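PDB 2BBD: coat protein from Sulfolobus turreted icosahedral virus, which probably builds the virion shell as its major coat protein, with subunits folded as the double jelly roll also found in adenovirus and PRD1 capsid proteins. Local coordinates for residues A[9-14]-A[147-152]; A[21-26]-A[128-133]; A[55-60]-A[112-117]; A[61-66]-A[134-139]. All coordinates share one frame; numbering follows the deposited sequence.

Contact 1 (A[9-14]-A[147-152]); sequences QQTYAW and NASFYI
F150 and W14 cross obliquely at the end of this antiparallel pairing. CZ of F150 arrives at the edge of the indole, near its plane and 3.6 Å from W14 CD1, while the two ring planes are inclined by 36°. Y12 lies on the same face of the sheet as F150 and crosses I152 at about a right angle, so that I152 CG1 sits at the edge of the phenol ring, 4.1 Å from Y12 CE2. T11 and Y151 run side by side instead. T11 CG2, anti to the carbonyl carbon, makes an off-centre CH-pi contact with the Y151 ring, 4.2 Å from its centroid. The backbones are laced by Y12 N to F150 O, by a short bond of 2.6 Å from F150 N to Y12 O, and by W14 N to A148 O at 2.9 Å. Both strands belong to the BIDG sheet of a jelly roll, 2-13 being the outermost strand within this chain. One water links T11 OG1 to S149 OG, whereas W14 NE1 bonds L60 O. The pairing is therefore two-sided: the face of Y12 and F150 packs apolar groups against the opposing sheet, and the T11–S149 side is bridged by water.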
loop_
_atom_site.group_PDB
_atom_site.type_symbol
_atom_site.label_atom_id
_atom_site.label_comp_id
_atom_site.label_asym_id
_atom_site.label_seq_id
_atom_site.Cartn_x
_atom_site.Cartn_y
_atom_site.Cartn_z
ATOM N N GLN A 9 3.780 5.479 23.303
ATOM C CA GLN A 9 3.112 5.075 24.530
ATOM C C GLN A 9 1.601 5.043 24.340
ATOM O O GLN A 9 0.919 4.167 24.852
ATOM C CB GLN A 9 3.454 6.065 25.650
ATOM C CG GLN A 9 3.323 5.492 27.042
ATOM C CD GLN A 9 4.474 4.565 27.397
ATOM O OE1 GLN A 9 4.677 3.531 26.750
ATOM N NE2 GLN A 9 5.236 4.928 28.429
ATOM N N GLN A 10 1.087 6.019 23.605
ATOM C CA GLN A 10 -0.344 6.127 23.352
ATOM C C GLN A 10 -0.837 5.112 22.312
ATOM O O GLN A 10 -0.264 4.989 21.225
ATOM C CB GLN A 10 -0.667 7.548 22.889
ATOM C CG GLN A 10 -2.134 7.790 22.570
ATOM C CD GLN A 10 -2.466 9.266 22.383
ATOM O OE1 GLN A 10 -3.612 9.621 22.103
ATOM N NE2 GLN A 10 -1.463 10.131 22.541
ATOM N N THR A 11 -1.899 4.387 22.658
ATOM C CA THR A 11 -2.473 3.401 21.755
ATOM C C THR A 11 -3.877 3.857 21.386
ATOM O O THR A 11 -4.428 4.750 22.020
ATOM C CB THR A 11 -2.541 2.006 22.403
ATOM O OG1 THR A 11 -3.423 2.045 23.529
ATOM C CG2 THR A 11 -1.158 1.564 22.852
ATOM N N TYR A 12 -4.453 3.244 20.359
ATOM C CA TYR A 12 -5.782 3.623 19.894
ATOM C C TYR A 12 -6.685 2.410 19.787
ATOM O O TYR A 12 -6.381 1.445 19.077
ATOM C CB TYR A 12 -5.652 4.336 18.547
ATOM C CG TYR A 12 -4.658 5.478 18.617
ATOM C CD1 TYR A 12 -5.065 6.765 18.996
ATOM C CD2 TYR A 12 -3.295 5.252 18.403
ATOM C CE1 TYR A 12 -4.129 7.801 19.167
ATOM C CE2 TYR A 12 -2.353 6.274 18.576
ATOM C CZ TYR A 12 -2.782 7.543 18.957
ATOM O OH TYR A 12 -1.867 8.544 19.127
ATOM N N ALA A 13 -7.797 2.456 20.509
ATOM C CA ALA A 13 -8.735 1.353 20.509
ATOM C C ALA A 13 -9.406 1.180 19.161
ATOM O O ALA A 13 -9.667 2.143 18.437
ATOM C CB ALA A 13 -9.805 1.557 21.600
ATOM N N TRP A 14 -9.681 -0.070 18.829
ATOM C CA TRP A 14 -10.355 -0.377 17.595
ATOM C C TRP A 14 -11.855 -0.343 17.876
ATOM O O TRP A 14 -12.326 -1.030 18.785
ATOM C CB TRP A 14 -9.969 -1.785 17.102
ATOM C CG TRP A 14 -10.478 -2.091 15.718
ATOM C CD1 TRP A 14 -9.785 -1.973 14.548
ATOM C CD2 TRP A 14 -11.814 -2.481 15.353
ATOM N NE1 TRP A 14 -10.601 -2.260 13.477
ATOM C CE2 TRP A 14 -11.852 -2.574 13.942
ATOM C CE3 TRP A 14 -12.981 -2.758 16.082
ATOM C CZ2 TRP A 14 -13.009 -2.930 13.246
ATOM C CZ3 TRP A 14 -14.135 -3.113 15.387
ATOM C CH2 TRP A 14 -14.139 -3.195 13.981
ATOM N N ASN A 147 -11.852 -6.976 20.042
ATOM C CA ASN A 147 -11.346 -6.392 21.278
ATOM C C ASN A 147 -9.839 -6.177 21.066
ATOM O O ASN A 147 -9.028 -7.042 21.382
ATOM C CB ASN A 147 -11.609 -7.352 22.446
ATOM C CG ASN A 147 -12.932 -8.119 22.292
ATOM O OD1 ASN A 147 -12.945 -9.357 22.191
ATOM N ND2 ASN A 147 -14.044 -7.388 22.258
ATOM N N ALA A 148 -9.475 -5.016 20.528
ATOM C CA ALA A 148 -8.076 -4.721 20.237
ATOM C C ALA A 148 -7.746 -3.225 20.163
ATOM O O ALA A 148 -8.630 -2.363 20.234
ATOM C CB ALA A 148 -7.690 -5.406 18.910
ATOM N N SER A 149 -6.458 -2.939 19.995
ATOM C CA SER A 149 -5.947 -1.573 19.893
ATOM C C SER A 149 -4.808 -1.505 18.872
ATOM O O SER A 149 -4.146 -2.512 18.583
ATOM C CB SER A 149 -5.400 -1.095 21.248
ATOM O OG SER A 149 -6.408 -1.011 22.240
ATOM N N PHE A 150 -4.585 -0.306 18.341
ATOM C CA PHE A 150 -3.515 -0.068 17.394
ATOM C C PHE A 150 -2.294 0.427 18.134
ATOM O O PHE A 150 -2.392 1.367 18.935
ATOM C CB PHE A 150 -3.892 1.001 16.376
ATOM C CG PHE A 150 -4.948 0.577 15.404
ATOM C CD1 PHE A 150 -6.276 0.937 15.600
ATOM C CD2 PHE A 150 -4.608 -0.150 14.263
ATOM C CE1 PHE A 150 -7.255 0.584 14.664
ATOM C CE2 PHE A 150 -5.574 -0.506 13.328
ATOM C CZ PHE A 150 -6.902 -0.136 13.528
ATOM N N TYR A 151 -1.156 -0.207 17.852
ATOM C CA TYR A 151 0.129 0.159 18.425
ATOM C C TYR A 151 0.957 0.777 17.304
ATOM O O TYR A 151 1.073 0.209 16.213
ATOM C CB TYR A 151 0.839 -1.072 18.988
ATOM C CG TYR A 151 0.096 -1.692 20.138
ATOM C CD1 TYR A 151 -1.089 -2.389 19.923
ATOM C CD2 TYR A 151 0.550 -1.541 21.453
ATOM C CE1 TYR A 151 -1.812 -2.922 20.982
ATOM C CE2 TYR A 151 -0.167 -2.069 22.528
ATOM C CZ TYR A 151 -1.348 -2.757 22.282
ATOM O OH TYR A 151 -2.076 -3.272 23.326
ATOM N N ILE A 152 1.524 1.947 17.577
ATOM C CA ILE A 152 2.314 2.669 16.596
ATOM C C ILE A 152 3.804 2.614 16.912
ATOM O O ILE A 152 4.221 2.921 18.029
ATOM C CB ILE A 152 1.888 4.140 16.545
ATOM C CG1 ILE A 152 0.374 4.238 16.348
ATOM C CG2 ILE A 152 2.664 4.869 15.454
ATOM C CD1 ILE A 152 -0.163 3.554 15.075
HETATM O O HOH W 1 -6.147 1.402 23.722
HETATM O O HOH W 2 -11.648 -3.187 20.289
#

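Contact 2 (A[21-26]-A[128-133]); sequences PIKIPR and VQNIIL
R26, just past the C strand, reaches V128 and I131 at the loop leading into the H strand, its CB directed at 128-133. CG rests on I131 CD1 at 3.7 Å, and CD comes within 3.1 Å of V128 O. The chain bends at the next bond (chi3 -71°), placing NE 3.3 Å from the same carbonyl but at a poor angle for a bond; NE bonds a 2-methyl-2,4-pentanediol molecule, probably from the crystallisation liquor, and, weakly, a water held by N130 N. V128 O and Q129 OE1 both lie over one face of the guanidinium, whose plane is nearly perpendicular to the Q129 amide. Ahead of the arginine in the chain, the strands pair antiparallel: I22 and L133 exchange N-H...O bonds of 2.8 Å each, and I24 N reaches I131 O. I24 CB packs on I131 CG2 at 3.7 Å in the jelly-roll interior. Carbonyl and amide oxygens over its face would be expected to attract the cation, without any direct hydrogen bond from the arginine to this loop.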
loop_
_atom_site.group_PDB
_atom_site.type_symbol
_atom_site.label_atom_id
_atom_site.label_comp_id
_atom_site.label_asym_id
_atom_site.label_seq_id
_atom_site.Cartn_x
_atom_site.Cartn_y
_atom_site.Cartn_z
ATOM N N PRO A 21 -7.390 9.784 14.030
ATOM C CA PRO A 21 -6.248 10.611 13.631
ATOM C C PRO A 21 -5.128 10.455 14.651
ATOM O O PRO A 21 -5.327 10.697 15.836
ATOM C CB PRO A 21 -6.829 12.020 13.611
ATOM C CG PRO A 21 -7.818 11.983 14.737
ATOM C CD PRO A 21 -8.485 10.617 14.559
ATOM N N ILE A 22 -3.958 10.032 14.190
ATOM C CA ILE A 22 -2.824 9.843 15.080
ATOM C C ILE A 22 -1.731 10.840 14.732
ATOM O O ILE A 22 -1.307 10.932 13.583
ATOM C CB ILE A 22 -2.256 8.412 14.959
ATOM C CG1 ILE A 22 -3.353 7.388 15.276
ATOM C CG2 ILE A 22 -1.095 8.224 15.917
ATOM C CD1 ILE A 22 -2.931 5.931 14.989
ATOM N N LYS A 23 -1.281 11.600 15.720
ATOM C CA LYS A 23 -0.226 12.569 15.467
ATOM C C LYS A 23 1.111 11.856 15.566
ATOM O O LYS A 23 1.370 11.140 16.530
ATOM C CB LYS A 23 -0.282 13.704 16.491
ATOM C CG LYS A 23 0.682 14.843 16.182
ATOM C CD LYS A 23 0.400 15.455 14.808
ATOM C CE LYS A 23 0.987 16.848 14.719
ATOM N NZ LYS A 23 0.525 17.706 15.862
ATOM N N ILE A 24 1.954 12.038 14.560
ATOM C CA ILE A 24 3.261 11.404 14.556
ATOM C C ILE A 24 4.300 12.381 15.097
ATOM O O ILE A 24 4.421 13.500 14.608
ATOM C CB ILE A 24 3.638 10.966 13.135
ATOM C CG1 ILE A 24 2.580 9.990 12.604
ATOM C CG2 ILE A 24 5.023 10.334 13.126
ATOM C CD1 ILE A 24 2.409 8.740 13.455
ATOM N N PRO A 25 5.052 11.976 16.130
ATOM C CA PRO A 25 6.083 12.832 16.734
ATOM C C PRO A 25 7.250 13.085 15.772
ATOM O O PRO A 25 7.710 12.167 15.091
ATOM C CB PRO A 25 6.528 12.035 17.964
ATOM C CG PRO A 25 5.358 11.120 18.242
ATOM C CD PRO A 25 4.922 10.711 16.867
ATOM N N ARG A 26 7.728 14.327 15.737
ATOM C CA ARG A 26 8.828 14.729 14.862
ATOM C C ARG A 26 10.154 14.824 15.610
ATOM O O ARG A 26 10.817 15.860 15.587
ATOM C CB ARG A 26 8.491 16.077 14.221
ATOM C CG ARG A 26 7.176 16.043 13.464
ATOM C CD ARG A 26 6.818 17.372 12.822
ATOM N NE ARG A 26 6.448 18.380 13.807
ATOM C CZ ARG A 26 7.306 19.211 14.391
ATOM N NH1 ARG A 26 8.597 19.155 14.085
ATOM N NH2 ARG A 26 6.873 20.102 15.273
ATOM N N VAL A 128 8.979 19.669 8.919
ATOM C CA VAL A 128 7.591 19.856 8.509
ATOM C C VAL A 128 6.677 19.946 9.729
ATOM O O VAL A 128 7.109 19.712 10.856
ATOM C CB VAL A 128 7.099 18.688 7.611
ATOM C CG1 VAL A 128 8.041 18.491 6.427
ATOM C CG2 VAL A 128 6.992 17.415 8.432
ATOM N N GLN A 129 5.413 20.272 9.483
ATOM C CA GLN A 129 4.423 20.404 10.540
ATOM C C GLN A 129 3.287 19.402 10.422
ATOM O O GLN A 129 2.931 18.969 9.330
ATOM C CB GLN A 129 3.804 21.810 10.514
ATOM C CG GLN A 129 4.788 22.948 10.734
ATOM C CD GLN A 129 4.997 23.258 12.200
ATOM O OE1 GLN A 129 5.202 22.354 13.017
ATOM N NE2 GLN A 129 4.951 24.545 12.546
ATOM N N ASN A 130 2.729 19.047 11.571
ATOM C CA ASN A 130 1.575 18.162 11.662
ATOM C C ASN A 130 1.523 16.892 10.802
ATOM O O ASN A 130 0.763 16.815 9.828
ATOM C CB ASN A 130 0.322 19.002 11.421
ATOM C CG ASN A 130 0.233 20.198 12.373
ATOM O OD1 ASN A 130 -0.120 21.310 11.970
ATOM N ND2 ASN A 130 0.554 19.965 13.645
ATOM N N ILE A 131 2.329 15.901 11.167
ATOM C CA ILE A 131 2.321 14.629 10.458
ATOM C C ILE A 131 1.181 13.838 11.102
ATOM O O ILE A 131 1.207 13.572 12.304
ATOM C CB ILE A 131 3.630 13.849 10.657
ATOM C CG1 ILE A 131 4.827 14.705 10.219
ATOM C CG2 ILE A 131 3.583 12.555 9.842
ATOM C CD1 ILE A 131 6.187 14.060 10.495
ATOM N N ILE A 132 0.180 13.473 10.310
ATOM C CA ILE A 132 -0.965 12.736 10.833
ATOM C C ILE A 132 -1.251 11.426 10.117
ATOM O O ILE A 132 -1.386 11.399 8.896
ATOM C CB ILE A 132 -2.258 13.597 10.761
ATOM C CG1 ILE A 132 -2.107 14.850 11.628
ATOM C CG2 ILE A 132 -3.461 12.778 11.223
ATOM C CD1 ILE A 132 -3.216 15.859 11.420
ATOM N N LEU A 133 -1.334 10.343 10.886
ATOM C CA LEU A 133 -1.675 9.036 10.335
ATOM C C LEU A 133 -3.140 8.805 10.706
ATOM O O LEU A 133 -3.473 8.621 11.872
ATOM C CB LEU A 133 -0.813 7.929 10.945
ATOM C CG LEU A 133 -1.294 6.505 10.617
ATOM C CD1 LEU A 133 -1.199 6.232 9.117
ATOM C CD2 LEU A 133 -0.461 5.505 11.381
HETATM O O HOH W 3 3.573 15.790 13.613
HETATM O O HOH W 4 3.474 19.772 14.334
#

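Contact 3 (A[55-60]-A[112-117]); sequences PFPYNL and LNVMWE
Y58 packs against W116 and V114 where the loop leading into the E strand lies against the G strand of the jelly roll, inside the sandwich. No hydrogen bond crosses; the contact is aromatic and aliphatic packing. Among the aromatic contacts, Y58 and W116 form an offset edge-to-face pair: the tyrosine turns its edge to the indole face, with the planes at 62° and the Y58 ring centroid 5.5 Å from that of the W116 five-membered ring. The two side chains slide past each other in opposite directions, and their polar ends bond elsewhere, Y58 OH to N94 and W116 NE1 to the carbonyl of G79. The aliphatic contacts centre on V114, whose branches part company: CG1 touches Y58 CD1 at 3.6 Å, and CG2 meets P57 CG at 3.8 Å. L60 and L112 reach toward each other, tip to tip, with their CD1 atoms 3.7 Å apart. The peptide before P57 is cis, and L60 N bonds P57 O at 3.0 Å within the 3-10 turn that carries Y58. At the edge of the W116 ring, in its plane, Y58 O stands 3.5 Å from CZ2.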
loop_
_atom_site.group_PDB
_atom_site.type_symbol
_atom_site.label_atom_id
_atom_site.label_comp_id
_atom_site.label_asym_id
_atom_site.label_seq_id
_atom_site.Cartn_x
_atom_site.Cartn_y
_atom_site.Cartn_z
ATOM N N PRO A 55 -10.045 -10.555 1.802
ATOM C CA PRO A 55 -8.914 -9.893 2.451
ATOM C C PRO A 55 -8.917 -9.776 3.982
ATOM O O PRO A 55 -8.142 -8.996 4.539
ATOM C CB PRO A 55 -8.884 -8.533 1.755
ATOM C CG PRO A 55 -10.328 -8.234 1.610
ATOM C CD PRO A 55 -10.916 -9.564 1.144
ATOM N N PHE A 56 -9.781 -10.519 4.669
ATOM C CA PHE A 56 -9.744 -10.488 6.127
ATOM C C PHE A 56 -8.416 -11.167 6.466
ATOM O O PHE A 56 -7.993 -12.095 5.773
ATOM C CB PHE A 56 -10.918 -11.281 6.724
ATOM C CG PHE A 56 -10.752 -11.607 8.194
ATOM C CD1 PHE A 56 -10.012 -12.718 8.596
ATOM C CD2 PHE A 56 -11.296 -10.782 9.177
ATOM C CE1 PHE A 56 -9.812 -13.003 9.953
ATOM C CE2 PHE A 56 -11.100 -11.058 10.534
ATOM C CZ PHE A 56 -10.355 -12.172 10.923
ATOM N N PRO A 57 -7.740 -10.736 7.542
ATOM C CA PRO A 57 -8.067 -9.679 8.503
ATOM C C PRO A 57 -7.625 -8.249 8.133
ATOM O O PRO A 57 -7.903 -7.300 8.874
ATOM C CB PRO A 57 -7.396 -10.181 9.779
ATOM C CG PRO A 57 -6.117 -10.762 9.249
ATOM C CD PRO A 57 -6.549 -11.493 7.976
ATOM N N TYR A 58 -6.954 -8.084 6.993
ATOM C CA TYR A 58 -6.494 -6.757 6.587
ATOM C C TYR A 58 -7.613 -5.745 6.415
ATOM O O TYR A 58 -7.393 -4.550 6.638
ATOM C CB TYR A 58 -5.686 -6.822 5.289
ATOM C CG TYR A 58 -4.370 -7.543 5.435
ATOM C CD1 TYR A 58 -3.423 -7.124 6.372
ATOM C CD2 TYR A 58 -4.061 -8.635 4.629
ATOM C CE1 TYR A 58 -2.204 -7.777 6.496
ATOM C CE2 TYR A 58 -2.843 -9.294 4.746
ATOM C CZ TYR A 58 -1.922 -8.861 5.678
ATOM O OH TYR A 58 -0.718 -9.502 5.784
ATOM N N ASN A 59 -8.803 -6.202 6.011
ATOM C CA ASN A 59 -9.908 -5.273 5.828
ATOM C C ASN A 59 -10.569 -4.827 7.142
ATOM O O ASN A 59 -11.656 -4.239 7.137
ATOM C CB ASN A 59 -10.957 -5.836 4.860
ATOM C CG ASN A 59 -11.636 -7.086 5.373
ATOM O OD1 ASN A 59 -11.339 -7.583 6.458
ATOM N ND2 ASN A 59 -12.560 -7.605 4.583
ATOM N N LEU A 60 -9.921 -5.123 8.268
ATOM C CA LEU A 60 -10.434 -4.658 9.559
ATOM C C LEU A 60 -10.098 -3.164 9.638
ATOM O O LEU A 60 -10.536 -2.452 10.551
ATOM C CB LEU A 60 -9.799 -5.421 10.722
ATOM C CG LEU A 60 -10.319 -6.852 10.925
ATOM C CD1 LEU A 60 -9.639 -7.462 12.144
ATOM C CD2 LEU A 60 -11.836 -6.834 11.121
ATOM N N LEU A 112 -5.776 -11.829 17.747
ATOM C CA LEU A 112 -5.719 -10.929 16.606
ATOM C C LEU A 112 -4.368 -10.201 16.600
ATOM O O LEU A 112 -3.956 -9.626 17.618
ATOM C CB LEU A 112 -6.863 -9.914 16.688
ATOM C CG LEU A 112 -6.901 -8.735 15.710
ATOM C CD1 LEU A 112 -7.160 -9.208 14.268
ATOM C CD2 LEU A 112 -7.997 -7.798 16.162
ATOM N N ASN A 113 -3.683 -10.240 15.457
ATOM C CA ASN A 113 -2.386 -9.580 15.299
ATOM C C ASN A 113 -2.124 -9.342 13.816
ATOM O O ASN A 113 -1.705 -10.245 13.085
ATOM C CB ASN A 113 -1.263 -10.427 15.914
ATOM C CG ASN A 113 0.125 -9.812 15.703
ATOM O OD1 ASN A 113 0.252 -8.648 15.336
ATOM N ND2 ASN A 113 1.165 -10.599 15.944
ATOM N N VAL A 114 -2.401 -8.113 13.390
ATOM C CA VAL A 114 -2.239 -7.679 12.013
ATOM C C VAL A 114 -1.233 -6.527 11.944
ATOM O O VAL A 114 -1.280 -5.591 12.750
ATOM C CB VAL A 114 -3.587 -7.195 11.438
ATOM C CG1 VAL A 114 -3.468 -6.957 9.928
ATOM C CG2 VAL A 114 -4.685 -8.221 11.750
HETATM N N MSE A 115 -0.335 -6.589 10.971
HETATM C CA MSE A 115 0.676 -5.555 10.825
HETATM C C MSE A 115 0.712 -4.898 9.448
HETATM O O MSE A 115 0.432 -5.540 8.424
HETATM C CB MSE A 115 2.057 -6.135 11.130
HETATM C CG MSE A 115 3.147 -5.081 11.203
HETATM SE SE MSE A 115 4.904 -5.841 11.440
HETATM C CE MSE A 115 4.886 -6.098 13.357
ATOM N N TRP A 116 1.048 -3.608 9.448
ATOM C CA TRP A 116 1.189 -2.808 8.233
ATOM C C TRP A 116 2.363 -1.875 8.477
ATOM O O TRP A 116 2.573 -1.420 9.603
ATOM C CB TRP A 116 -0.020 -1.923 7.980
ATOM C CG TRP A 116 -1.303 -2.608 7.704
ATOM C CD1 TRP A 116 -1.829 -2.905 6.479
ATOM C CD2 TRP A 116 -2.306 -2.947 8.665
ATOM N NE1 TRP A 116 -3.105 -3.390 6.618
ATOM C CE2 TRP A 116 -3.425 -3.425 7.950
ATOM C CE3 TRP A 116 -2.370 -2.887 10.065
ATOM C CZ2 TRP A 116 -4.603 -3.833 8.585
ATOM C CZ3 TRP A 116 -3.548 -3.301 10.697
ATOM C CH2 TRP A 116 -4.646 -3.764 9.952
ATOM N N GLU A 117 3.125 -1.588 7.428
ATOM C CA GLU A 117 4.251 -0.673 7.550
ATOM C C GLU A 117 4.200 0.358 6.445
ATOM O O GLU A 117 3.729 0.079 5.339
ATOM C CB GLU A 117 5.588 -1.410 7.478
ATOM C CG GLU A 117 5.833 -2.356 8.626
ATOM C CD GLU A 117 7.289 -2.772 8.746
ATOM O OE1 GLU A 117 7.922 -3.067 7.704
ATOM O OE2 GLU A 117 7.793 -2.815 9.890
#

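Contact 4 (A[61-66]-A[134-139]); sequences VQTFNL and SILTGQ
L136 O accepts two backbone N-H groups at once, from Q62 N at 2.8 Å and from T63 N at 3.2 Å, the signature of a classic beta bulge, with two residues of one strand opposite a single residue of the other. Q62 takes helix-like backbone angles here, and the register slips by one residue. Its CG is anti to the backbone N (chi1 -176°), and the chain, extended beyond CG, lies alongside L136 with NE2 3.4 Å from L136 CD2, while a water joins Q62 OE1 to T137 O. Past the bulge regular antiparallel pairing resumes, L136 N bonding T63 O and N65 exchanging bonds with S134. This is the E–H pairing at the middle of the CHEF sheet of the jelly roll. On the inner side F64 lies beside I135, pointing the same way: I135 CD1 is in the ring plane at its edge, and F64 CE1 is 3.7 Å from I135 CG1. V61 CG1 sits 3.6 Å above the ring plane, over the centre of one face. W116 and F118 make edge-to-face pairs with the same phenyl. On the opposite side of the sheet, a water connects S134 OG to N65 O.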
loop_
_atom_site.group_PDB
_atom_site.type_symbol
_atom_site.label_atom_id
_atom_site.label_comp_id
_atom_site.label_asym_id
_atom_site.label_seq_id
_atom_site.Cartn_x
_atom_site.Cartn_y
_atom_site.Cartn_z
ATOM N N VAL A 61 -9.285 -2.710 8.682
ATOM C CA VAL A 61 -8.952 -1.297 8.555
ATOM C C VAL A 61 -9.461 -0.964 7.168
ATOM O O VAL A 61 -9.091 -1.629 6.193
ATOM C CB VAL A 61 -7.424 -0.995 8.608
ATOM C CG1 VAL A 61 -7.153 0.377 7.992
ATOM C CG2 VAL A 61 -6.927 -0.966 10.062
ATOM N N GLN A 62 -10.344 0.024 7.075
ATOM C CA GLN A 62 -10.874 0.415 5.780
ATOM C C GLN A 62 -9.808 1.173 4.986
ATOM O O GLN A 62 -9.456 0.766 3.879
ATOM C CB GLN A 62 -12.136 1.270 5.941
ATOM C CG GLN A 62 -12.795 1.642 4.615
ATOM C CD GLN A 62 -14.244 2.084 4.771
ATOM O OE1 GLN A 62 -15.068 1.353 5.330
ATOM N NE2 GLN A 62 -14.565 3.282 4.264
ATOM N N THR A 63 -9.284 2.267 5.544
ATOM C CA THR A 63 -8.254 3.036 4.843
ATOM C C THR A 63 -7.209 3.651 5.768
ATOM O O THR A 63 -7.486 3.953 6.933
ATOM C CB THR A 63 -8.853 4.208 4.017
ATOM O OG1 THR A 63 -9.428 5.166 4.909
ATOM C CG2 THR A 63 -9.922 3.724 3.054
ATOM N N PHE A 64 -6.005 3.817 5.233
ATOM C CA PHE A 64 -4.906 4.458 5.948
ATOM C C PHE A 64 -4.583 5.726 5.186
ATOM O O PHE A 64 -4.454 5.703 3.956
ATOM C CB PHE A 64 -3.627 3.620 5.945
ATOM C CG PHE A 64 -3.630 2.490 6.917
ATOM C CD1 PHE A 64 -3.663 2.727 8.281
ATOM C CD2 PHE A 64 -3.547 1.175 6.467
ATOM C CE1 PHE A 64 -3.605 1.667 9.188
ATOM C CE2 PHE A 64 -3.489 0.118 7.361
ATOM C CZ PHE A 64 -3.517 0.364 8.725
ATOM N N ASN A 65 -4.448 6.829 5.905
ATOM C CA ASN A 65 -4.077 8.077 5.263
ATOM C C ASN A 65 -2.934 8.727 6.034
ATOM O O ASN A 65 -3.078 9.074 7.207
ATOM C CB ASN A 65 -5.274 9.020 5.176
ATOM C CG ASN A 65 -4.971 10.253 4.364
ATOM O OD1 ASN A 65 -4.284 11.176 4.828
ATOM N ND2 ASN A 65 -5.463 10.276 3.133
ATOM N N LEU A 66 -1.790 8.874 5.376
ATOM C CA LEU A 66 -0.622 9.490 6.006
ATOM C C LEU A 66 -0.354 10.811 5.299
ATOM O O LEU A 66 -0.134 10.851 4.082
ATOM C CB LEU A 66 0.605 8.583 5.905
ATOM C CG LEU A 66 1.868 9.138 6.575
ATOM C CD1 LEU A 66 1.642 9.246 8.086
ATOM C CD2 LEU A 66 3.049 8.244 6.282
ATOM N N SER A 134 -4.018 8.829 9.715
ATOM C CA SER A 134 -5.427 8.618 9.974
ATOM C C SER A 134 -5.831 7.182 9.658
ATOM O O SER A 134 -5.599 6.681 8.559
ATOM C CB SER A 134 -6.264 9.595 9.149
ATOM O OG SER A 134 -5.875 10.933 9.420
ATOM N N ILE A 135 -6.413 6.508 10.638
ATOM C CA ILE A 135 -6.857 5.139 10.418
ATOM C C ILE A 135 -8.368 5.099 10.486
ATOM O O ILE A 135 -8.951 5.335 11.549
ATOM C CB ILE A 135 -6.311 4.164 11.487
ATOM C CG1 ILE A 135 -4.791 4.248 11.547
ATOM C CG2 ILE A 135 -6.727 2.714 11.148
ATOM C CD1 ILE A 135 -4.193 3.425 12.674
ATOM N N LEU A 136 -9.001 4.846 9.345
ATOM C CA LEU A 136 -10.453 4.709 9.301
ATOM C C LEU A 136 -10.678 3.210 9.453
ATOM O O LEU A 136 -10.325 2.420 8.563
ATOM C CB LEU A 136 -11.025 5.196 7.968
ATOM C CG LEU A 136 -12.529 4.903 7.754
ATOM C CD1 LEU A 136 -13.397 5.541 8.860
ATOM C CD2 LEU A 136 -12.927 5.421 6.390
ATOM N N THR A 137 -11.228 2.804 10.591
ATOM C CA THR A 137 -11.447 1.386 10.821
ATOM C C THR A 137 -12.553 0.824 9.954
ATOM O O THR A 137 -13.429 1.557 9.488
ATOM C CB THR A 137 -11.809 1.097 12.272
ATOM O OG1 THR A 137 -13.027 1.784 12.599
ATOM C CG2 THR A 137 -10.667 1.533 13.202
ATOM N N GLY A 138 -12.500 -0.485 9.738
ATOM C CA GLY A 138 -13.518 -1.144 8.949
ATOM C C GLY A 138 -14.648 -1.591 9.863
ATOM O O GLY A 138 -14.861 -1.019 10.932
ATOM N N GLN A 139 -15.364 -2.626 9.448
ATOM C CA GLN A 139 -16.487 -3.154 10.217
ATOM C C GLN A 139 -16.092 -4.498 10.848
ATOM O O GLN A 139 -15.136 -5.138 10.416
ATOM C CB GLN A 139 -17.671 -3.341 9.270
ATOM C CG GLN A 139 -19.058 -3.255 9.890
ATOM C CD GLN A 139 -19.404 -1.882 10.421
ATOM O OE1 GLN A 139 -19.254 -0.872 9.732
ATOM N NE2 GLN A 139 -19.882 -1.841 11.651
HETATM O O HOH W 5 -15.582 1.961 8.041
HETATM O O HOH W 6 -7.868 6.970 6.491
HETATM O O HOH W 7 -3.872 11.719 7.801
#

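Overall arrangement
From the N terminus, strand 2-13 opens contact 1, which closes last, on strand 145-158, and encloses the other three. Strand 19-24 follows and is met again at 128-133, so contact 2 nests within contact 1 and holds contact 3 inside its own loop. Segments 55-60 and 61-66 adjoin, and their partners 112-117 and 134-139 follow in the same order, so contacts 3 and 4 cross; contacts 2 and 4 also cross, sharing strand 131-137. Contact 1 belongs to one sheet of the jelly roll and contacts 2 and 4 to the other, while contact 3 reaches between them. L60 O, already bonded to W14, probably also accepts G138 N and so joins contacts 1, 3 and 4.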